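Local coordinates for protein Cys-Gly metallodipeptidase DUG1 (Saccharomyces cerevisiae, PDB 4G1P) that hydrolyses the dipeptide Cys-Gly with a pair of active-site metal ions and serves as the catalytic component of the glutathione-degrading complex in yeast, at residues 190-196 with 433-438; 218-222 with 355-359; 441-445 with 456-461. All coordinates share one frame; numbering follows the deposited sequence.

Contact 1. Residues 190-196 with 433-438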
loop_
_atom_site.group_PDB
_atom_site.type_symbol
_atom_site.label_atom_id
_atom_site.label_comp_id
_atom_site.label_asym_id
_atom_site.label_seq_id
_atom_site.Cartn_x
_atom_site.Cartn_y
_atom_site.Cartn_z
ATOM N N PHE A 190 -32.007 -23.073 15.810
ATOM C CA PHE A 190 -32.901 -22.003 15.379
ATOM C C PHE A 190 -34.324 -22.465 15.044
ATOM O O PHE A 190 -35.095 -21.703 14.446
ATOM C CB PHE A 190 -32.326 -21.320 14.148
ATOM C CG PHE A 190 -30.998 -20.672 14.382
ATOM C CD1 PHE A 190 -30.728 -20.027 15.579
ATOM C CD2 PHE A 190 -30.012 -20.717 13.410
ATOM C CE1 PHE A 190 -29.506 -19.423 15.795
ATOM C CE2 PHE A 190 -28.790 -20.110 13.622
ATOM C CZ PHE A 190 -28.535 -19.461 14.819
ATOM N N LYS A 191 -34.672 -23.693 15.434
ATOM C CA LYS A 191 -35.933 -24.307 15.019
ATOM C C LYS A 191 -37.178 -23.481 15.349
ATOM O O LYS A 191 -38.077 -23.353 14.513
ATOM C CB LYS A 191 -36.073 -25.742 15.554
ATOM C CG LYS A 191 -36.610 -25.873 16.974
ATOM C CD LYS A 191 -36.768 -27.347 17.364
ATOM C CE LYS A 191 -37.092 -27.542 18.856
ATOM N NZ LYS A 191 -38.528 -27.280 19.216
ATOM N N GLY A 192 -37.228 -22.892 16.536
ATOM C CA GLY A 192 -38.445 -22.215 16.949
ATOM C C GLY A 192 -38.559 -20.737 16.610
ATOM O O GLY A 192 -39.511 -20.076 17.032
ATOM N N VAL A 193 -37.602 -20.222 15.844
ATOM C CA VAL A 193 -37.508 -18.789 15.604
ATOM C C VAL A 193 -38.723 -18.245 14.858
ATOM O O VAL A 193 -39.157 -18.824 13.866
ATOM C CB VAL A 193 -36.214 -18.430 14.844
ATOM C CG1 VAL A 193 -36.204 -16.970 14.504
ATOM C CG2 VAL A 193 -34.996 -18.782 15.680
ATOM N N ASP A 194 -39.272 -17.135 15.340
ATOM C CA ASP A 194 -40.429 -16.528 14.695
ATOM C C ASP A 194 -40.092 -15.283 13.882
ATOM O O ASP A 194 -40.911 -14.799 13.098
ATOM C CB ASP A 194 -41.496 -16.189 15.735
ATOM C CG ASP A 194 -41.971 -17.404 16.473
ATOM O OD1 ASP A 194 -42.335 -18.390 15.803
ATOM O OD2 ASP A 194 -41.950 -17.388 17.719
ATOM N N ALA A 195 -38.889 -14.764 14.069
ATOM C CA ALA A 195 -38.544 -13.482 13.488
ATOM C C ALA A 195 -37.083 -13.228 13.737
ATOM O O ALA A 195 -36.515 -13.740 14.701
ATOM C CB ALA A 195 -39.385 -12.367 14.104
ATOM N N VAL A 196 -36.484 -12.437 12.858
ATOM C CA VAL A 196 -35.095 -12.062 12.993
ATOM C C VAL A 196 -34.956 -10.546 12.932
ATOM O O VAL A 196 -35.514 -9.894 12.040
ATOM C CB VAL A 196 -34.239 -12.721 11.914
ATOM C CG1 VAL A 196 -32.825 -12.126 11.904
ATOM C CG2 VAL A 196 -34.202 -14.224 12.132
ATOM N N LEU A 433 -34.700 -19.831 7.465
ATOM C CA LEU A 433 -35.558 -19.942 8.632
ATOM C C LEU A 433 -37.012 -19.712 8.250
ATOM O O LEU A 433 -37.926 -20.021 9.020
ATOM C CB LEU A 433 -35.133 -18.948 9.722
ATOM C CG LEU A 433 -33.723 -19.061 10.315
ATOM C CD1 LEU A 433 -33.602 -18.211 11.582
ATOM C CD2 LEU A 433 -33.295 -20.524 10.568
ATOM N N ASN A 434 -37.210 -19.180 7.049
ATOM C CA ASN A 434 -38.527 -18.749 6.578
ATOM C C ASN A 434 -39.279 -17.878 7.570
ATOM O O ASN A 434 -40.341 -18.248 8.051
ATOM C CB ASN A 434 -39.370 -19.935 6.113
ATOM C CG ASN A 434 -38.763 -20.636 4.902
ATOM O OD1 ASN A 434 -38.204 -21.728 5.026
ATOM N ND2 ASN A 434 -38.856 -20.001 3.723
ATOM N N THR A 435 -38.691 -16.729 7.883
ATOM C CA THR A 435 -39.330 -15.708 8.697
ATOM C C THR A 435 -39.045 -14.367 8.049
ATOM O O THR A 435 -38.295 -14.294 7.078
ATOM C CB THR A 435 -38.748 -15.661 10.111
ATOM O OG1 THR A 435 -37.317 -15.704 10.031
ATOM C CG2 THR A 435 -39.242 -16.837 10.929
ATOM N N SER A 436 -39.634 -13.308 8.590
ATOM C CA SER A 436 -39.316 -11.970 8.140
ATOM C C SER A 436 -38.052 -11.477 8.835
ATOM O O SER A 436 -37.697 -11.950 9.913
ATOM C CB SER A 436 -40.458 -11.025 8.455
ATOM O OG SER A 436 -40.692 -10.998 9.848
ATOM N N VAL A 437 -37.374 -10.526 8.211
ATOM C CA VAL A 437 -36.222 -9.899 8.825
ATOM C C VAL A 437 -36.466 -8.412 8.893
ATOM O O VAL A 437 -36.959 -7.820 7.935
ATOM C CB VAL A 437 -34.934 -10.156 8.025
ATOM C CG1 VAL A 437 -33.794 -9.311 8.569
ATOM C CG2 VAL A 437 -34.566 -11.649 8.057
ATOM N N LEU A 438 -36.142 -7.820 10.041
ATOM C CA LEU A 438 -36.186 -6.377 10.221
ATOM C C LEU A 438 -34.782 -5.801 10.464
ATOM O O LEU A 438 -34.015 -6.347 11.259
ATOM C CB LEU A 438 -37.076 -6.053 11.407
ATOM C CG LEU A 438 -36.877 -4.664 12.000
ATOM C CD1 LEU A 438 -37.498 -3.619 11.100
ATOM C CD2 LEU A 438 -37.473 -4.603 13.395
HETATM O O HOH W 1 -41.351 -13.310 11.172
#

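Contact 2. Residues 218-222 with 355-359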
loop_
_atom_site.group_PDB
_atom_site.type_symbol
_atom_site.label_atom_id
_atom_site.label_comp_id
_atom_site.label_asym_id
_atom_site.label_seq_id
_atom_site.Cartn_x
_atom_site.Cartn_y
_atom_site.Cartn_z
ATOM N N CYS A 218 -22.758 -7.348 -2.285
ATOM C CA CYS A 218 -21.395 -6.920 -2.532
ATOM C C CYS A 218 -20.539 -8.053 -3.108
ATOM O O CYS A 218 -20.447 -9.141 -2.537
ATOM C CB CYS A 218 -20.764 -6.340 -1.254
ATOM S SG CYS A 218 -19.136 -5.569 -1.526
ATOM N N ASN A 219 -19.935 -7.792 -4.258
ATOM C CA ASN A 219 -18.992 -8.731 -4.846
ATOM C C ASN A 219 -17.609 -8.104 -4.853
ATOM O O ASN A 219 -17.399 -7.044 -5.451
ATOM C CB ASN A 219 -19.427 -9.136 -6.259
ATOM C CG ASN A 219 -20.537 -10.180 -6.254
ATOM O OD1 ASN A 219 -21.306 -10.276 -5.298
ATOM N ND2 ASN A 219 -20.611 -10.975 -7.313
ATOM N N TYR A 220 -16.672 -8.727 -4.155
ATOM C CA TYR A 220 -15.356 -8.127 -4.019
ATOM C C TYR A 220 -14.348 -8.882 -4.873
ATOM O O TYR A 220 -14.174 -10.099 -4.720
ATOM C CB TYR A 220 -14.926 -8.101 -2.557
ATOM C CG TYR A 220 -13.907 -7.034 -2.239
ATOM C CD1 TYR A 220 -12.586 -7.171 -2.631
ATOM C CD2 TYR A 220 -14.264 -5.893 -1.544
ATOM C CE1 TYR A 220 -11.648 -6.196 -2.343
ATOM C CE2 TYR A 220 -13.337 -4.916 -1.250
ATOM C CZ TYR A 220 -12.024 -5.074 -1.654
ATOM O OH TYR A 220 -11.084 -4.116 -1.358
ATOM N N TYR A 221 -13.694 -8.152 -5.772
ATOM C CA TYR A 221 -12.775 -8.759 -6.734
ATOM C C TYR A 221 -11.336 -8.272 -6.579
ATOM O O TYR A 221 -11.071 -7.160 -6.087
ATOM C CB TYR A 221 -13.243 -8.500 -8.174
ATOM C CG TYR A 221 -14.610 -9.052 -8.473
ATOM C CD1 TYR A 221 -14.787 -10.390 -8.755
ATOM C CD2 TYR A 221 -15.728 -8.232 -8.457
ATOM C CE1 TYR A 221 -16.039 -10.905 -9.016
ATOM C CE2 TYR A 221 -16.988 -8.735 -8.714
ATOM C CZ TYR A 221 -17.140 -10.073 -8.991
ATOM O OH TYR A 221 -18.396 -10.585 -9.252
ATOM N N GLN A 222 -10.410 -9.119 -7.006
ATOM C CA GLN A 222 -9.025 -8.706 -7.169
ATOM C C GLN A 222 -8.539 -9.124 -8.547
ATOM O O GLN A 222 -8.701 -10.280 -8.952
ATOM C CB GLN A 222 -8.117 -9.270 -6.062
ATOM C CG GLN A 222 -8.011 -10.780 -6.018
ATOM C CD GLN A 222 -7.103 -11.264 -4.905
ATOM O OE1 GLN A 222 -6.603 -10.477 -4.105
ATOM N NE2 GLN A 222 -6.885 -12.569 -4.851
ATOM N N SER A 355 -25.138 -13.262 -8.881
ATOM C CA SER A 355 -23.745 -13.248 -8.444
ATOM C C SER A 355 -22.839 -13.881 -9.495
ATOM O O SER A 355 -21.922 -13.228 -10.018
ATOM C CB SER A 355 -23.594 -13.975 -7.103
ATOM O OG SER A 355 -22.274 -13.858 -6.586
ATOM N N GLU A 356 -23.127 -15.146 -9.800
ATOM C CA GLU A 356 -22.427 -15.919 -10.824
ATOM C C GLU A 356 -22.232 -15.164 -12.137
ATOM O O GLU A 356 -21.101 -14.951 -12.579
ATOM C CB GLU A 356 -23.210 -17.189 -11.117
ATOM C CG GLU A 356 -22.379 -18.448 -11.136
ATOM C CD GLU A 356 -22.177 -19.014 -9.752
ATOM O OE1 GLU A 356 -22.569 -18.329 -8.781
ATOM O OE2 GLU A 356 -21.641 -20.143 -9.633
ATOM N N LYS A 357 -23.338 -14.766 -12.763
ATOM C CA LYS A 357 -23.263 -14.052 -14.035
ATOM C C LYS A 357 -22.416 -12.778 -13.942
ATOM O O LYS A 357 -21.665 -12.451 -14.860
ATOM C CB LYS A 357 -24.660 -13.730 -14.584
ATOM C CG LYS A 357 -24.621 -13.176 -16.019
ATOM C CD LYS A 357 -26.020 -12.998 -16.624
ATOM C CE LYS A 357 -25.975 -12.370 -18.033
ATOM N NZ LYS A 357 -26.279 -10.893 -18.054
ATOM N N LEU A 358 -22.546 -12.066 -12.831
ATOM C CA LEU A 358 -21.819 -10.827 -12.643
ATOM C C LEU A 358 -20.329 -11.117 -12.668
ATOM O O LEU A 358 -19.554 -10.410 -13.311
ATOM C CB LEU A 358 -22.201 -10.178 -11.319
ATOM C CG LEU A 358 -21.387 -8.933 -10.990
ATOM C CD1 LEU A 358 -21.529 -7.922 -12.074
ATOM C CD2 LEU A 358 -21.823 -8.346 -9.695
ATOM N N THR A 359 -19.942 -12.175 -11.969
ATOM C CA THR A 359 -18.556 -12.589 -11.917
ATOM C C THR A 359 -18.018 -12.973 -13.294
ATOM O O THR A 359 -16.884 -12.627 -13.652
ATOM C CB THR A 359 -18.391 -13.744 -10.937
ATOM O OG1 THR A 359 -18.534 -13.234 -9.611
ATOM C CG2 THR A 359 -17.026 -14.405 -11.081
#

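Contact 3. Residues 441-445 with 456-461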
loop_
_atom_site.group_PDB
_atom_site.type_symbol
_atom_site.label_atom_id
_atom_site.label_comp_id
_atom_site.label_asym_id
_atom_site.label_seq_id
_atom_site.Cartn_x
_atom_site.Cartn_y
_atom_site.Cartn_z
ATOM N N PRO A 441 -31.571 0.162 12.494
ATOM C CA PRO A 441 -30.340 0.956 12.618
ATOM C C PRO A 441 -30.233 1.661 13.963
ATOM O O PRO A 441 -31.180 2.283 14.427
ATOM C CB PRO A 441 -30.488 2.005 11.515
ATOM C CG PRO A 441 -31.962 2.136 11.321
ATOM C CD PRO A 441 -32.505 0.731 11.511
ATOM N N MET A 442 -29.076 1.569 14.594
ATOM C CA MET A 442 -28.876 2.339 15.797
ATOM C C MET A 442 -28.350 3.716 15.461
ATOM O O MET A 442 -28.957 4.724 15.830
ATOM C CB MET A 442 -27.913 1.644 16.746
ATOM C CG MET A 442 -27.546 2.492 17.946
ATOM S SD MET A 442 -27.029 1.449 19.298
ATOM C CE MET A 442 -28.599 1.115 20.109
ATOM N N GLY A 443 -27.222 3.762 14.761
ATOM C CA GLY A 443 -26.520 5.017 14.577
ATOM C C GLY A 443 -26.930 5.893 13.404
ATOM O O GLY A 443 -27.886 5.598 12.668
ATOM N N ARG A 444 -26.184 6.986 13.239
ATOM C CA ARG A 444 -26.422 7.952 12.175
ATOM C C ARG A 444 -25.547 7.662 10.969
ATOM O O ARG A 444 -24.593 6.894 11.057
ATOM C CB ARG A 444 -26.166 9.368 12.674
ATOM C CG ARG A 444 -26.783 9.654 14.028
ATOM C CD ARG A 444 -26.696 11.121 14.345
ATOM N NE ARG A 444 -27.194 11.426 15.682
ATOM C CZ ARG A 444 -27.037 12.606 16.276
ATOM N NH1 ARG A 444 -26.390 13.584 15.645
ATOM N NH2 ARG A 444 -27.513 12.806 17.501
ATOM N N GLY A 445 -25.873 8.283 9.840
ATOM C CA GLY A 445 -25.181 7.997 8.596
ATOM C C GLY A 445 -23.826 8.662 8.481
ATOM O O GLY A 445 -23.146 8.513 7.467
ATOM N N LEU A 456 -20.401 7.049 17.863
ATOM C CA LEU A 456 -21.797 6.722 18.096
ATOM C C LEU A 456 -22.335 7.811 19.001
ATOM O O LEU A 456 -21.792 8.038 20.078
ATOM C CB LEU A 456 -21.955 5.356 18.765
ATOM C CG LEU A 456 -23.423 4.927 18.953
ATOM C CD1 LEU A 456 -24.160 5.010 17.635
ATOM C CD2 LEU A 456 -23.543 3.514 19.544
ATOM N N ASP A 457 -23.372 8.512 18.559
ATOM C CA ASP A 457 -23.969 9.537 19.397
ATOM C C ASP A 457 -24.712 8.850 20.527
ATOM O O ASP A 457 -25.398 7.855 20.308
ATOM C CB ASP A 457 -24.907 10.422 18.587
ATOM C CG ASP A 457 -24.195 11.143 17.460
ATOM O OD1 ASP A 457 -23.579 12.205 17.708
ATOM O OD2 ASP A 457 -24.250 10.636 16.319
ATOM N N ILE A 458 -24.545 9.365 21.742
ATOM C CA ILE A 458 -25.170 8.769 22.919
ATOM C C ILE A 458 -26.698 8.790 22.789
ATOM O O ILE A 458 -27.384 7.888 23.282
ATOM C CB ILE A 458 -24.697 9.451 24.230
ATOM C CG1 ILE A 458 -23.180 9.341 24.357
ATOM C CG2 ILE A 458 -25.325 8.807 25.435
ATOM C CD1 ILE A 458 -22.617 9.917 25.638
ATOM N N SER A 459 -27.219 9.795 22.090
ATOM C CA SER A 459 -28.660 9.886 21.855
ATOM C C SER A 459 -29.167 8.715 21.035
ATOM O O SER A 459 -30.255 8.214 21.283
ATOM C CB SER A 459 -29.042 11.206 21.187
ATOM O OG SER A 459 -28.518 11.269 19.878
ATOM N N ASN A 460 -28.368 8.269 20.070
ATOM C CA ASN A 460 -28.710 7.071 19.291
ATOM C C ASN A 460 -28.494 5.790 20.081
ATOM O O ASN A 460 -29.219 4.808 19.918
ATOM C CB ASN A 460 -27.906 7.020 18.000
ATOM C CG ASN A 460 -28.344 8.072 17.012
ATOM O OD1 ASN A 460 -28.113 9.265 17.222
ATOM N ND2 ASN A 460 -28.974 7.639 15.922
ATOM N N PHE A 461 -27.489 5.810 20.942
ATOM C CA PHE A 461 -27.208 4.668 21.782
ATOM C C PHE A 461 -28.392 4.445 22.710
ATOM O O PHE A 461 -28.999 3.377 22.702
ATOM C CB PHE A 461 -25.917 4.893 22.568
ATOM C CG PHE A 461 -25.482 3.713 23.352
ATOM C CD1 PHE A 461 -25.641 2.440 22.842
ATOM C CD2 PHE A 461 -24.916 3.868 24.612
ATOM C CE1 PHE A 461 -25.251 1.327 23.574
ATOM C CE2 PHE A 461 -24.509 2.759 25.354
ATOM C CZ PHE A 461 -24.673 1.490 24.831
#

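Contact 1. Residues 190-196 with 433-438
Val-196 and Val-437 face each other as a parallel bridge pair, their CA atoms 4.8 Å apart, and from this point the backbones spread apart toward their earlier residues, to 7.3 Å between the CA atoms of Val-193 and Leu-433, a gap that side chains bridge. The bridge joins strand 195-198 to strand 437-439, an outermost strand of the mixed sheet in the alpha/beta catalytic domain of this M20 peptidase. It illustrates how a parallel strand is docked: one residue spans two on its neighbour. Val-196 N gives its hydrogen to Ser-436 O at 3.2 Å, and Val-196 O receives Leu-438 N at 2.9 Å. The same carbonyl oxygen also takes a CA-H...O contact from Val-437 and, from helix 397-410, the side-chain amide of Gln-398.

Ahead of the bridge, side chains close the widening wedge. Leu-433, at the end of helix 426-433, divides its two branches: CD1 touches both Val-196 CG2 and Val-193 CG1, while CD2 meets Phe-190 at CB, 3.8 Å away. The phenylalanine ring itself leads off from Leu-433, and Leu-98 of strand 96-102 touches all four of these side chains. Thr-435 turns its methyl to the backbone of segment 190-196. With CG2 anti to the carbonyl carbon and OG1 between the two backbone arms (chi1 46°), the methyl rests 3.4 Å from Asp-194 O. The polar partner of Asp-194 O here is a water: water 1 donates to Asp-194 O at 2.5 Å and accepts from Ser-436 N at 3.1 Å, linking the two backbones.

Contact 2. Residues 218-222 with 355-359
Tyr-221 OH and Thr-359 OG1 lie 2.7 Å apart in a hydrogen bond whose donor could be either hydroxyl. The bond ties strand 210-226 to helix 355-371, a helix laid on one face of a mixed sheet in the lid domain. The local axes run 10.2 Å apart with their directions only 32° from parallel, a separation at which medium and large side chains have to fill the gap. The case shows how alternation along a strand sorts its residues: Asn-219 and Tyr-221 point to the helix, whereas Tyr-220, on the other face, gives its hydroxyl to a hydrogen bond with Lys-334 O of the second subunit, and Cys-218 touches the bound cysteine.

Thr-359 OG1 comes to the tyrosine ring at its edge, in the ring plane, near CE1 as well as OH. The threonine's first torsion (chi1 -72°) sets OG1 beside its own backbone N and anti to the carbonyl carbon, which also brings it 3.4 Å from Ser-355 O, a weak bond at most. One residue earlier in the helix, Leu-358 brings CG to 3.8 Å from Tyr-221 OH. A phenylalanine here in place of Tyr-221 lacks the hydroxyl and would probably leave Thr-359 OG1 without its partner on the strand, with this direct polar tie between strand and helix lost.

Ser-355 OG is hydrogen-bonded to Asp-386 of strand 378-391. The side chains of Asn-219 and Leu-358 run alongside one another, pointing opposite ways, with Leu-358 CD2 4.1 Å from Asn-219 CG.

Contact 3. Residues 441-445 with 456-461
The loop that follows strand 437-439 folds back against the start of the long helix 458-477, and the amide of Asn-460 in the first turn of that helix fastens the two together. Its two ends work in different directions. ND2 gives a hydrogen to Met-442 O at 2.9 Å, nearly straight at 163° and with the acceptor in the amide plane; OD1 accepts from Arg-444 NE at 2.8 Å. Held at both ends, the amide has little freedom to turn over. Asn-460 OD1 lies close to the guanidinium plane, whereas Arg-444 NE approaches it tilted out of the carbonyl plane, the two flat groups being well turned against each other.

Arg-444 runs extended from CG to NE, which carries its head to the helix N-terminus. There it is gripped on two sides: along its edge, NH2 donates to Ser-459 OG at 3.0 Å, while over one face lies the carboxylate of Asp-457, with CG 3.4 Å above the plane and the two flat groups only 17° from parallel. This is a stacked salt bridge, in which Arg-444 NE and Asp-457 OD2 are 3.1 Å apart but no N-H points at the oxygen. Asp-457 occupies the N-cap position without making a capping bond; its OD2 has a second charged partner in Lys-455.

In the catalytic domain of this M20 fold, strand 455-457 pairs with strand 129-131, and helix 135-154 touches the apolar half of the contact. Met-442, with CG anti to its own N (chi1 173°), sends SD to the ring edge of Phe-461 in a Met-aromatic contact, 3.9 Å from CD1. Leu-456 places CD2 beside the same sulfur and CD1 3.9 Å from Gly-443 CA.

In the fold
Along the chain, contact 2 is nested inside the loop closed by contact 1, and contact 3 follows in series, its first segment soon after strand 437-439. Contacts 1 and 3, with centres 26 Å apart, belong to the catalytic domain: one extends its mixed sheet with strand 437-439, the other secures the loop and helix that come next. Contact 2 sits in the lid domain on a separate sheet, 28 Å from contact 1 and 32 Å from contact 3 between centres, across the middle of the chain from the latter. Thus the catalytic domain is built from sequence on both sides of the lid, and the dipeptide site with its zinc ions draws residues from both.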